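Beta-hexosaminidase Amuc_2018 from Akkermansia muciniphila hydrolyses terminal non-reducing beta-linked N-acetylhexosamine residues from glycans, including N-acetylglucosamine from unbranched N-glycans and chitobiose. Local coordinates of one contact, PDB 6JEB (chain A, 1.50 Å), residues Asp98-Phe103 and His125-Asp130, beside the matching contact of the related beta-N-acetylhexosaminidase from Streptomyces plicatus, PDB 1JAK (chain B, 1.75 Å), residues Asp165-Phe170 and His192-Asp197. Both blocks share one frame: the second was fitted to the first on N, CA, C and O of the twelve residues, RMSD 0.47 Å. Numbering follows each deposited sequence.

Structure 1 (6JEB); sequences DPARHF and HLHLTD.
The guanidinium of Arg-101 has the carboxylate of Asp-130 over one face, the two planes 36° apart, and OD2 of Asp-98 at its edge, in plane. Its NH2 makes a salt bridge of 3.1 Å to Asp-130 OD1, while NH1 reaches Asp-98 OD2 at 2.8 Å. With CG anti to the backbone N (chi1 -170°), the His-127 ring meets Asp-130 edge-on: NE2 donates to the anti lone pair of OD2 over 2.7 Å. These groups line the C-terminal mouth of the TIM barrel, where the loop after strand 92-97 packs on strand 123-127. Arg-101, its NE held by Gln-132, binds substrate; Asp-130, bonded also to His-193, belongs to the charge relay.

Asp-98 OD1 accepts from Arg-101 N, an Asx motif. Pro-99, with no N-H to satisfy, rests its CD 3.3 Å from His-127 O and its CG 4.3 Å from Leu-128 CD2. His-127 O accepts Ala-100 N at 3.2 Å. The small Ala-100 methyl fits against backbone, CB 3.6 Å from Thr-129 C. Thr-129 turns away, its hydroxyl bound to Asp-189.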
loop_
_atom_site.group_PDB
_atom_site.type_symbol
_atom_site.label_atom_id
_atom_site.label_comp_id
_atom_site.label_asym_id
_atom_site.label_seq_id
_atom_site.Cartn_x
_atom_site.Cartn_y
_atom_site.Cartn_z
ATOM N N ASP A 98 -4.985 5.849 2.798
ATOM C CA ASP A 98 -6.409 5.691 3.090
ATOM C C ASP A 98 -7.095 7.053 3.045
ATOM O O ASP A 98 -7.561 7.572 4.068
ATOM C CB ASP A 98 -6.574 5.021 4.455
ATOM C CG ASP A 98 -8.022 4.733 4.822
ATOM O OD1 ASP A 98 -8.940 4.905 3.982
ATOM O OD2 ASP A 98 -8.227 4.311 5.980
ATOM N N PRO A 99 -7.193 7.658 1.857
ATOM C CA PRO A 99 -7.921 8.932 1.763
ATOM C C PRO A 99 -9.408 8.773 1.998
ATOM O O PRO A 99 -10.077 9.773 2.284
ATOM C CB PRO A 99 -7.618 9.413 0.340
ATOM C CG PRO A 99 -7.364 8.124 -0.429
ATOM C CD PRO A 99 -6.630 7.241 0.558
ATOM N N ALA A 100 -9.951 7.548 1.901
ATOM C CA ALA A 100 -11.357 7.341 2.242
ATOM C C ALA A 100 -11.645 7.779 3.672
ATOM O O ALA A 100 -12.663 8.432 3.935
ATOM C CB ALA A 100 -11.736 5.871 2.060
ATOM N N ARG A 101 -10.769 7.417 4.615
ATOM C CA ARG A 101 -11.004 7.780 6.010
ATOM C C ARG A 101 -10.662 9.238 6.288
ATOM O O ARG A 101 -11.412 9.931 6.985
ATOM C CB ARG A 101 -10.215 6.854 6.939
ATOM C CG ARG A 101 -10.978 5.584 7.333
ATOM C CD ARG A 101 -11.492 4.797 6.115
ATOM N NE ARG A 101 -12.136 3.566 6.557
ATOM C CZ ARG A 101 -11.476 2.449 6.856
ATOM N NH1 ARG A 101 -10.151 2.398 6.727
ATOM N NH2 ARG A 101 -12.136 1.383 7.285
ATOM N N HIS A 102 -9.535 9.722 5.768
ATOM C CA HIS A 102 -9.206 11.142 5.852
ATOM C C HIS A 102 -8.559 11.541 4.542
ATOM O O HIS A 102 -7.534 10.969 4.155
ATOM C CB HIS A 102 -8.277 11.463 7.028
ATOM C CG HIS A 102 -8.995 11.619 8.332
ATOM N ND1 HIS A 102 -9.062 10.611 9.268
ATOM C CD2 HIS A 102 -9.697 12.659 8.846
ATOM C CE1 HIS A 102 -9.772 11.024 10.306
ATOM N NE2 HIS A 102 -10.173 12.262 10.074
ATOM N N PHE A 103 -9.169 12.513 3.868
ATOM C CA PHE A 103 -8.711 12.944 2.560
ATOM C C PHE A 103 -7.272 13.436 2.645
ATOM O O PHE A 103 -6.889 14.120 3.599
ATOM C CB PHE A 103 -9.620 14.081 2.092
ATOM C CG PHE A 103 -9.331 14.554 0.705
ATOM C CD1 PHE A 103 -9.571 13.730 -0.392
ATOM C CD2 PHE A 103 -8.815 15.822 0.491
ATOM C CE1 PHE A 103 -9.301 14.171 -1.674
ATOM C CE2 PHE A 103 -8.546 16.269 -0.787
ATOM C CZ PHE A 103 -8.794 15.443 -1.870
ATOM N N HIS A 125 -0.870 2.156 -3.291
ATOM C CA HIS A 125 -2.237 1.658 -3.317
ATOM C C HIS A 125 -3.126 2.709 -2.655
ATOM O O HIS A 125 -2.821 3.185 -1.555
ATOM C CB HIS A 125 -2.200 0.308 -2.582
ATOM C CG HIS A 125 -3.516 -0.254 -2.135
ATOM N ND1 HIS A 125 -3.571 -1.328 -1.272
ATOM C CD2 HIS A 125 -4.802 0.091 -2.393
ATOM C CE1 HIS A 125 -4.834 -1.618 -1.012
ATOM N NE2 HIS A 125 -5.601 -0.772 -1.678
ATOM N N LEU A 126 -4.177 3.130 -3.366
ATOM C CA LEU A 126 -5.108 4.153 -2.881
ATOM C C LEU A 126 -6.393 3.483 -2.399
ATOM O O LEU A 126 -7.174 2.970 -3.211
ATOM C CB LEU A 126 -5.453 5.149 -3.987
ATOM C CG LEU A 126 -4.293 5.827 -4.709
ATOM C CD1 LEU A 126 -4.824 6.738 -5.820
ATOM C CD2 LEU A 126 -3.422 6.602 -3.723
ATOM N N HIS A 127 -6.635 3.528 -1.092
ATOM C CA HIS A 127 -7.893 3.031 -0.536
ATOM C C HIS A 127 -8.889 4.178 -0.679
ATOM O O HIS A 127 -9.012 5.042 0.191
ATOM C CB HIS A 127 -7.708 2.605 0.916
ATOM C CG HIS A 127 -8.878 1.862 1.474
ATOM N ND1 HIS A 127 -9.102 0.524 1.219
ATOM C CD2 HIS A 127 -9.894 2.270 2.273
ATOM C CE1 HIS A 127 -10.207 0.142 1.834
ATOM N NE2 HIS A 127 -10.706 1.182 2.481
ATOM N N LEU A 128 -9.575 4.209 -1.824
ATOM C CA LEU A 128 -10.354 5.377 -2.226
ATOM C C LEU A 128 -11.757 5.405 -1.637
ATOM O O LEU A 128 -12.395 6.469 -1.654
ATOM C CB LEU A 128 -10.466 5.420 -3.753
ATOM C CG LEU A 128 -9.172 5.756 -4.506
ATOM C CD1 LEU A 128 -9.277 5.343 -5.973
ATOM C CD2 LEU A 128 -8.849 7.245 -4.405
ATOM N N THR A 129 -12.270 4.262 -1.171
ATOM C CA THR A 129 -13.668 4.142 -0.780
ATOM C C THR A 129 -13.783 3.350 0.514
ATOM O O THR A 129 -13.074 2.360 0.713
ATOM C CB THR A 129 -14.514 3.457 -1.879
ATOM O OG1 THR A 129 -14.204 2.061 -1.932
ATOM C CG2 THR A 129 -14.249 4.068 -3.253
ATOM N N ASP A 130 -14.685 3.782 1.390
ATOM C CA ASP A 130 -14.966 3.021 2.602
ATOM C C ASP A 130 -16.275 3.518 3.210
ATOM O O ASP A 130 -17.095 4.143 2.525
ATOM C CB ASP A 130 -13.777 3.074 3.579
ATOM C CG ASP A 130 -13.675 1.810 4.417
ATOM O OD1 ASP A 130 -14.509 1.642 5.336
ATOM O OD2 ASP A 130 -12.789 0.965 4.132
#

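Structure 2 (1JAK); sequences DVSRHF and HLHLSD. With IFG ((2R,3R,4S,5R)-2-acetamido-3,4-dihydroxy-5-hydroxymethyl-piperidine), chain C.
The guanidinium of Arg-168 has the carboxylate of Asp-197 over one face, the two planes 35° apart, and OD2 of Asp-165 at its edge, in plane. Its NH2 makes a salt bridge of 3.1 Å to Asp-197 OD1, while NH1 reaches Asp-165 OD2 at 3.0 Å. NH1 and NH2 also donate to O3 of the inhibitor IFG, whose pocket includes Asp-319 and Glu-320, consistent with recognition of the substrate's sugar ring. With CG anti to the backbone N (chi1 -167°), the His-194 ring meets Asp-197 edge-on: NE2 donates to the anti lone pair of OD2 over 2.6 Å. Asp-197 is bonded also to His-256, and Arg-168 NE to Gln-199.

Asp-165 OD1 accepts from Arg-168 N, an Asx motif. Val-166 sets its CG2 3.4 Å from His-194 O and 4.1 Å from Leu-195 CD2. The buried hydroxyl of Ser-167 finds an acceptor in His-194 O, 3.0 Å from OG, which approaches from above the carbonyl plane. Its CB stands 3.9 Å from Ser-196 C. Ser-196 turns away, its hydroxyl bonded beyond the segments.

Structure 1 against structure 2
Across the two segments, the bond from Ser-167(B) OG to His-194(B) O, 3.0 Å, is found in structure 2 alone: the buried hydroxyl finds an acceptor in the backbone carbonyl, whereas the methyl of Ala-100(A) needs none. The charged framework is kept. Arg-101(A) and Arg-168(B) each bridge two aspartates, Asp-98(A) with Asp-130(A) and Asp-165(B) with Asp-197(B), and the bond from His-127(A) or His-194(B) to the second aspartate persists. Arg-101(A), His-127(A), Asp-130(A) and their counterparts keep their places, although the pocket holds IFG, bonded to Arg-168(B), in structure 2 and acetamide in structure 1.

In the packing, the serine carries its OG on a CB that sits where the methyl of Ala-100(A) does. At Pro-99(A) and Val-166(B) the CB atoms also coincide, and CG of Pro-99(A) lies 0.8 Å apart from CG2 of Val-166(B); both residues touch Leu-128(A) or Leu-195(B). The ring atom CD of Pro-99(A) has no equivalent in valine, whereas CG1 of Val-166(B) is additional. The preceding carbonyl O atoms, of Asp-98(A) and Asp-165(B), stand 1.4 Å apart, perhaps because the proline ring restrains the backbone. Thr-129(A) carries a CG2 that Ser-196(B) lacks, while OG1 of Thr-129(A) and OG of Ser-196(B) fall 0.4 Å apart.

Structure 2 (1JAK)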
loop_
_atom_site.group_PDB
_atom_site.type_symbol
_atom_site.label_atom_id
_atom_site.label_comp_id
_atom_site.label_asym_id
_atom_site.label_seq_id
_atom_site.Cartn_x
_atom_site.Cartn_y
_atom_site.Cartn_z
ATOM N N ASP B 165 -4.684 5.474 2.850
ATOM C CA ASP B 165 -6.129 5.495 3.051
ATOM C C ASP B 165 -6.559 6.956 2.934
ATOM O O ASP B 165 -6.223 7.770 3.794
ATOM C CB ASP B 165 -6.434 4.944 4.457
ATOM C CG ASP B 165 -7.895 5.091 4.874
ATOM O OD1 ASP B 165 -8.735 5.607 4.106
ATOM O OD2 ASP B 165 -8.198 4.677 6.012
ATOM N N VAL B 166 -7.271 7.295 1.861
ATOM C CA VAL B 166 -7.747 8.663 1.684
ATOM C C VAL B 166 -9.250 8.729 1.932
ATOM O O VAL B 166 -9.891 9.748 1.665
ATOM C CB VAL B 166 -7.431 9.210 0.262
ATOM C CG1 VAL B 166 -5.923 9.296 0.071
ATOM C CG2 VAL B 166 -8.057 8.321 -0.808
ATOM N N SER B 167 -9.799 7.637 2.460
ATOM C CA SER B 167 -11.229 7.548 2.755
ATOM C C SER B 167 -11.575 8.006 4.172
ATOM O O SER B 167 -12.525 8.771 4.365
ATOM C CB SER B 167 -11.722 6.110 2.554
ATOM O OG SER B 167 -11.623 5.708 1.194
ATOM N N ARG B 168 -10.821 7.536 5.164
ATOM C CA ARG B 168 -11.084 7.920 6.554
ATOM C C ARG B 168 -10.856 9.420 6.724
ATOM O O ARG B 168 -11.667 10.113 7.336
ATOM C CB ARG B 168 -10.223 7.078 7.497
ATOM C CG ARG B 168 -10.864 5.718 7.820
ATOM C CD ARG B 168 -11.482 5.038 6.584
ATOM N NE ARG B 168 -12.121 3.769 6.942
ATOM C CZ ARG B 168 -11.483 2.607 7.051
ATOM N NH1 ARG B 168 -10.178 2.533 6.810
ATOM N NH2 ARG B 168 -12.142 1.523 7.452
ATOM N N HIS B 169 -9.742 9.915 6.198
ATOM C CA HIS B 169 -9.486 11.350 6.167
ATOM C C HIS B 169 -8.996 11.578 4.745
ATOM O O HIS B 169 -8.142 10.845 4.249
ATOM C CB HIS B 169 -8.426 11.806 7.173
ATOM C CG HIS B 169 -8.948 11.967 8.568
ATOM N ND1 HIS B 169 -8.820 10.986 9.524
ATOM C CD2 HIS B 169 -9.609 12.989 9.163
ATOM C CE1 HIS B 169 -9.378 11.394 10.651
ATOM N NE2 HIS B 169 -9.864 12.607 10.459
ATOM N N PHE B 170 -9.561 12.573 4.077
ATOM C CA PHE B 170 -9.174 12.859 2.707
ATOM C C PHE B 170 -7.876 13.649 2.633
ATOM O O PHE B 170 -7.616 14.521 3.460
ATOM C CB PHE B 170 -10.284 13.649 2.004
ATOM C CG PHE B 170 -9.982 13.977 0.568
ATOM C CD1 PHE B 170 -9.904 12.968 -0.389
ATOM C CD2 PHE B 170 -9.770 15.296 0.173
ATOM C CE1 PHE B 170 -9.617 13.265 -1.721
ATOM C CE2 PHE B 170 -9.483 15.608 -1.157
ATOM C CZ PHE B 170 -9.406 14.593 -2.107
ATOM N N HIS B 192 -0.867 1.748 -3.568
ATOM C CA HIS B 192 -2.230 1.269 -3.377
ATOM C C HIS B 192 -3.034 2.417 -2.761
ATOM O O HIS B 192 -2.680 2.938 -1.706
ATOM C CB HIS B 192 -2.178 0.045 -2.447
ATOM C CG HIS B 192 -3.514 -0.491 -2.026
ATOM N ND1 HIS B 192 -3.634 -1.495 -1.087
ATOM C CD2 HIS B 192 -4.776 -0.147 -2.371
ATOM C CE1 HIS B 192 -4.914 -1.742 -0.869
ATOM N NE2 HIS B 192 -5.629 -0.938 -1.635
ATOM N N LEU B 193 -4.098 2.833 -3.438
ATOM C CA LEU B 193 -4.934 3.913 -2.926
ATOM C C LEU B 193 -6.286 3.353 -2.505
ATOM O O LEU B 193 -6.992 2.756 -3.316
ATOM C CB LEU B 193 -5.138 4.994 -3.994
ATOM C CG LEU B 193 -3.908 5.822 -4.380
ATOM C CD1 LEU B 193 -4.259 6.784 -5.515
ATOM C CD2 LEU B 193 -3.417 6.597 -3.161
ATOM N N HIS B 194 -6.631 3.543 -1.234
ATOM C CA HIS B 194 -7.909 3.073 -0.694
ATOM C C HIS B 194 -8.868 4.239 -0.948
ATOM O O HIS B 194 -9.004 5.143 -0.120
ATOM C CB HIS B 194 -7.759 2.795 0.806
ATOM C CG HIS B 194 -8.900 2.032 1.405
ATOM N ND1 HIS B 194 -9.065 0.675 1.222
ATOM C CD2 HIS B 194 -9.923 2.434 2.193
ATOM C CE1 HIS B 194 -10.143 0.275 1.876
ATOM N NE2 HIS B 194 -10.681 1.324 2.472
ATOM N N LEU B 195 -9.522 4.196 -2.108
ATOM C CA LEU B 195 -10.415 5.257 -2.573
ATOM C C LEU B 195 -11.841 5.318 -2.045
ATOM O O LEU B 195 -12.546 6.301 -2.286
ATOM C CB LEU B 195 -10.466 5.225 -4.103
ATOM C CG LEU B 195 -9.146 5.463 -4.838
ATOM C CD1 LEU B 195 -9.345 5.188 -6.322
ATOM C CD2 LEU B 195 -8.679 6.901 -4.623
ATOM N N SER B 196 -12.281 4.284 -1.341
ATOM C CA SER B 196 -13.638 4.299 -0.815
ATOM C C SER B 196 -13.761 3.478 0.452
ATOM O O SER B 196 -13.061 2.486 0.638
ATOM C CB SER B 196 -14.628 3.766 -1.862
ATOM O OG SER B 196 -14.458 2.373 -2.078
ATOM N N ASP B 197 -14.649 3.914 1.336
ATOM C CA ASP B 197 -14.896 3.197 2.572
ATOM C C ASP B 197 -16.181 3.739 3.172
ATOM O O ASP B 197 -16.991 4.346 2.465
ATOM C CB ASP B 197 -13.716 3.351 3.539
ATOM C CG ASP B 197 -13.569 2.153 4.458
ATOM O OD1 ASP B 197 -14.401 2.001 5.377
ATOM O OD2 ASP B 197 -12.635 1.352 4.245
HETATM N N1 IFG C . -8.883 -3.086 9.249
HETATM C C2 IFG C . -9.567 -2.469 8.083
HETATM C C3 IFG C . -9.056 -1.028 7.676
HETATM C C4 IFG C . -8.711 -0.126 8.880
HETATM C C5 IFG C . -7.754 -0.890 9.798
HETATM C C6 IFG C . -7.266 -0.121 11.022
HETATM C C7 IFG C . -8.242 -3.858 6.543
HETATM C C8 IFG C . -8.019 -4.753 5.351
HETATM C C9 IFG C . -8.345 -2.213 10.303
HETATM N N2 IFG C . -9.464 -3.373 6.915
HETATM O O7 IFG C . -7.252 -3.578 7.205
HETATM O O3 IFG C . -10.041 -0.390 6.873
HETATM O O4 IFG C . -9.912 0.163 9.594
HETATM O O6 IFG C . -6.047 -0.661 11.521
#